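Local coordinates for protein NADP-dependent alcohol dehydrogenase (Entamoeba histolytica, PDB 2OUI) that catalyses the NADP-dependent oxidation of alcohols and the reverse reduction of carbonyl compounds, as a tetrameric, zinc-containing medium-chain dehydrogenase, at residues Thr87-Glu92 with His125-Asp130. The protein carries 1 engineered substitution. Numbering follows the deposited sequence.
Sequences TPDWGE and HVNEAD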
ATOM      1  N   THR A  87      13.403 -18.081 -10.695  1.00 22.46           N
ATOM      2  CA  THR A  87      13.632 -19.079  -9.641  1.00 21.52           C
ATOM      3  C   THR A  87      14.538 -18.410  -8.592  1.00 22.40           C
ATOM      4  O   THR A  87      15.764 -18.577  -8.609  1.00 22.02           O
ATOM      5  CB  THR A  87      14.340 -20.364 -10.192  1.00 21.74           C
ATOM      6  OG1 THR A  87      15.521 -19.970 -10.893  1.00 22.26           O
ATOM      7  CG2 THR A  87      13.440 -21.161 -11.133  1.00 23.45           C
ATOM      8  N   PRO A  88      13.944 -17.633  -7.674  1.00 22.18           N
ATOM      9  CA  PRO A  88      14.745 -16.833  -6.737  1.00 21.57           C
ATOM     10  C   PRO A  88      15.608 -17.626  -5.736  1.00 23.34           C
ATOM     11  O   PRO A  88      15.380 -18.826  -5.480  1.00 23.02           O
ATOM     12  CB  PRO A  88      13.672 -16.036  -5.947  1.00 22.31           C
ATOM     13  CG  PRO A  88      12.469 -16.023  -6.852  1.00 20.20           C
ATOM     14  CD  PRO A  88      12.502 -17.422  -7.482  1.00 19.60           C
ATOM     15  N   ASP A  89      16.601 -16.941  -5.190  1.00 21.54           N
ATOM     16  CA  ASP A  89      17.338 -17.412  -4.008  1.00 20.96           C
ATOM     17  C   ASP A  89      16.591 -16.739  -2.864  1.00 24.20           C
ATOM     18  O   ASP A  89      16.770 -15.531  -2.617  1.00 21.68           O
ATOM     19  CB  ASP A  89      18.776 -16.899  -4.048  1.00 24.32           C
ATOM     20  CG  ASP A  89      19.460 -17.127  -5.421  1.00 26.64           C
ATOM     21  OD1 ASP A  89      19.813 -18.285  -5.747  1.00 24.27           O
ATOM     22  OD2 ASP A  89      19.653 -16.133  -6.167  1.00 25.35           O
ATOM     23  N   TRP A  90      15.723 -17.494  -2.207  1.00 21.39           N
ATOM     24  CA  TRP A  90      14.721 -16.898  -1.299  1.00 23.36           C
ATOM     25  C   TRP A  90      15.269 -16.233  -0.012  1.00 22.51           C
ATOM     26  O   TRP A  90      14.556 -15.464   0.640  1.00 23.36           O
ATOM     27  CB  TRP A  90      13.603 -17.927  -1.010  1.00 23.84           C
ATOM     28  CG  TRP A  90      12.734 -18.127  -2.216  1.00 23.59           C
ATOM     29  CD1 TRP A  90      12.872 -19.080  -3.193  1.00 22.03           C
ATOM     30  CD2 TRP A  90      11.646 -17.299  -2.613  1.00 22.35           C
ATOM     31  NE1 TRP A  90      11.904 -18.906  -4.167  1.00 24.54           N
ATOM     32  CE2 TRP A  90      11.135 -17.819  -3.827  1.00 24.18           C
ATOM     33  CE3 TRP A  90      11.024 -16.167  -2.039  1.00 24.32           C
ATOM     34  CZ2 TRP A  90      10.041 -17.242  -4.486  1.00 24.67           C
ATOM     35  CZ3 TRP A  90       9.938 -15.596  -2.700  1.00 22.24           C
ATOM     36  CH2 TRP A  90       9.468 -16.117  -3.911  1.00 23.05           C
ATOM     37  N   GLY A  91      16.499 -16.553   0.383  1.00 21.87           N
ATOM     38  CA  GLY A  91      17.104 -15.958   1.581  1.00 20.90           C
ATOM     39  C   GLY A  91      18.025 -14.779   1.304  1.00 22.74           C
ATOM     40  O   GLY A  91      18.609 -14.230   2.228  1.00 20.73           O
ATOM     41  N   GLU A  92      18.208 -14.416   0.035  1.00 20.92           N
ATOM     42  CA  GLU A  92      19.092 -13.274  -0.288  1.00 22.53           C
ATOM     43  C   GLU A  92      18.461 -11.955   0.144  1.00 21.25           C
ATOM     44  O   GLU A  92      17.243 -11.903   0.383  1.00 21.47           O
ATOM     45  CB  GLU A  92      19.444 -13.244  -1.782  1.00 23.73           C
ATOM     46  CG  GLU A  92      20.378 -14.377  -2.253  1.00 26.26           C
ATOM     47  CD  GLU A  92      21.766 -14.397  -1.610  1.00 35.79           C
ATOM     48  OE1 GLU A  92      22.301 -13.342  -1.214  1.00 38.75           O
ATOM     49  OE2 GLU A  92      22.338 -15.500  -1.528  1.00 41.69           O
ATOM     50  N   HIS A 125      18.690 -27.603 -14.407  1.00 22.24           N
ATOM     51  CA  HIS A 125      18.911 -27.530 -12.990  1.00 20.56           C
ATOM     52  C   HIS A 125      18.004 -26.449 -12.399  1.00 22.28           C
ATOM     53  O   HIS A 125      17.924 -25.324 -12.925  1.00 23.67           O
ATOM     54  CB  HIS A 125      20.382 -27.202 -12.722  1.00 21.02           C
ATOM     55  CG  HIS A 125      20.714 -26.989 -11.272  1.00 20.02           C
ATOM     56  ND1 HIS A 125      20.450 -25.803 -10.612  1.00 22.58           N
ATOM     57  CD2 HIS A 125      21.326 -27.793 -10.374  1.00 20.25           C
ATOM     58  CE1 HIS A 125      20.859 -25.900  -9.359  1.00 22.38           C
ATOM     59  NE2 HIS A 125      21.398 -27.099  -9.190  1.00 23.29           N
ATOM     60  N   VAL A 126      17.367 -26.775 -11.278  1.00 21.11           N
ATOM     61  CA  VAL A 126      16.544 -25.812 -10.555  1.00 21.42           C
ATOM     62  C   VAL A 126      17.093 -25.626  -9.134  1.00 22.49           C
ATOM     63  O   VAL A 126      17.192 -26.595  -8.367  1.00 21.11           O
ATOM     64  CB  VAL A 126      15.065 -26.270 -10.469  1.00 19.53           C
ATOM     65  CG1 VAL A 126      14.208 -25.215  -9.731  1.00 23.00           C
ATOM     66  CG2 VAL A 126      14.521 -26.565 -11.861  1.00 20.32           C
ATOM     67  N   ASN A 127      17.455 -24.389  -8.775  1.00 22.71           N
ATOM     68  CA  ASN A 127      17.909 -24.094  -7.397  1.00 23.75           C
ATOM     69  C   ASN A 127      16.723 -24.003  -6.440  1.00 23.67           C
ATOM     70  O   ASN A 127      15.647 -23.597  -6.854  1.00 23.88           O
ATOM     71  CB  ASN A 127      18.648 -22.748  -7.361  1.00 24.31           C
ATOM     72  CG  ASN A 127      17.796 -21.624  -7.896  1.00 22.19           C
ATOM     73  OD1 ASN A 127      17.437 -21.600  -9.083  1.00 22.28           O
ATOM     74  ND2 ASN A 127      17.445 -20.688  -7.022  1.00 23.01           N
ATOM     75  N   GLU A 128      16.926 -24.347  -5.163  1.00 21.67           N
ATOM     76  CA  GLU A 128      15.836 -24.254  -4.167  1.00 22.60           C
ATOM     77  C   GLU A 128      14.523 -24.869  -4.680  1.00 22.63           C
ATOM     78  O   GLU A 128      13.475 -24.225  -4.727  1.00 21.91           O
ATOM     79  CB  GLU A 128      15.673 -22.796  -3.680  1.00 22.98           C
ATOM     80  CG  GLU A 128      16.893 -22.396  -2.828  1.00 22.67           C
ATOM     81  CD  GLU A 128      16.861 -20.953  -2.383  1.00 26.75           C
ATOM     82  OE1 GLU A 128      15.753 -20.430  -2.129  1.00 25.22           O
ATOM     83  OE2 GLU A 128      17.962 -20.361  -2.268  1.00 28.20           O
ATOM     84  N   ALA A 129      14.599 -26.144  -5.065  1.00 20.33           N
ATOM     85  CA  ALA A 129      13.499 -26.779  -5.791  1.00 22.57           C
ATOM     86  C   ALA A 129      12.153 -26.835  -5.034  1.00 22.85           C
ATOM     87  O   ALA A 129      11.099 -26.693  -5.653  1.00 23.75           O
ATOM     88  CB  ALA A 129      13.913 -28.186  -6.242  1.00 23.59           C
ATOM     89  N   ASP A 130      12.172 -27.063  -3.725  1.00 23.52           N
ATOM     90  CA  ASP A 130      10.926 -27.075  -2.961  1.00 23.10           C
ATOM     91  C   ASP A 130      10.237 -25.735  -3.067  1.00 23.40           C
ATOM     92  O   ASP A 130       9.014 -25.660  -3.133  1.00 25.75           O
ATOM     93  CB  ASP A 130      11.181 -27.370  -1.468  1.00 24.18           C
ATOM     94  CG  ASP A 130      11.291 -28.859  -1.177  1.00 27.31           C
ATOM     95  OD1 ASP A 130      10.924 -29.673  -2.054  1.00 30.46           O
ATOM     96  OD2 ASP A 130      11.744 -29.217  -0.061  1.00 31.21           O
TER
HETATM   97  O   HOH W   1      19.369 -20.606  -4.563  1.00 19.57           O
HETATM   98  O   HOH W   2      18.454 -18.231  -0.711  1.00 18.76           O
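Asn127 and Glu128 reach across to the loop 87-92 by different torsions: CG of Asn127 sits between its own N and C (chi1 56°), bringing the amide up to Thr87, whereas the Glu128 chain, extended beyond CG (chi2 176°), carries its carboxylate to Trp90. The Asn127 amide donates from ND2 to Thr87 O at 3.1 Å; the acceptor lies in the amide plane, but the donor stands well above the carbonyl plane of Thr87. Asn127 OD1 faces Thr87 OG1 at 3.1 Å. Glu128 OE1 receives Trp90 N on its syn side, a nearly straight bond of 2.9 Å. The same oxygen lies at the indole edge, 3.4 Å from Trp90 CD1, while Pro88 CB covers part of one ring face. Glu128 OE2 accepts hydrogen bonds from two waters: one also donates to Asp89 OD1 and accepts from Asn127 ND2, the other accepts from Gly91 N. The first water thus sits between two carboxylates whose nearest oxygens, Asp89 OD1 and Glu128 OE2, are 4.5 Å apart, and probably eases their repulsion; Lys111 pairs with Asp89 OD2. Asn132 binds Trp90 NE1 and the carbonyls of Pro88 and Asn127, tying helix 129-132 to the same loop. Asp89 to Glu92 form a type I turn leading into helix 93-96, and Glu128 is the N-cap residue of helix 129-132. The contact thus fastens the loop after strand 80-83 to the strand-to-helix junction after strand 124-126, within the GroES-like domain of a zinc-dependent alcohol dehydrogenase.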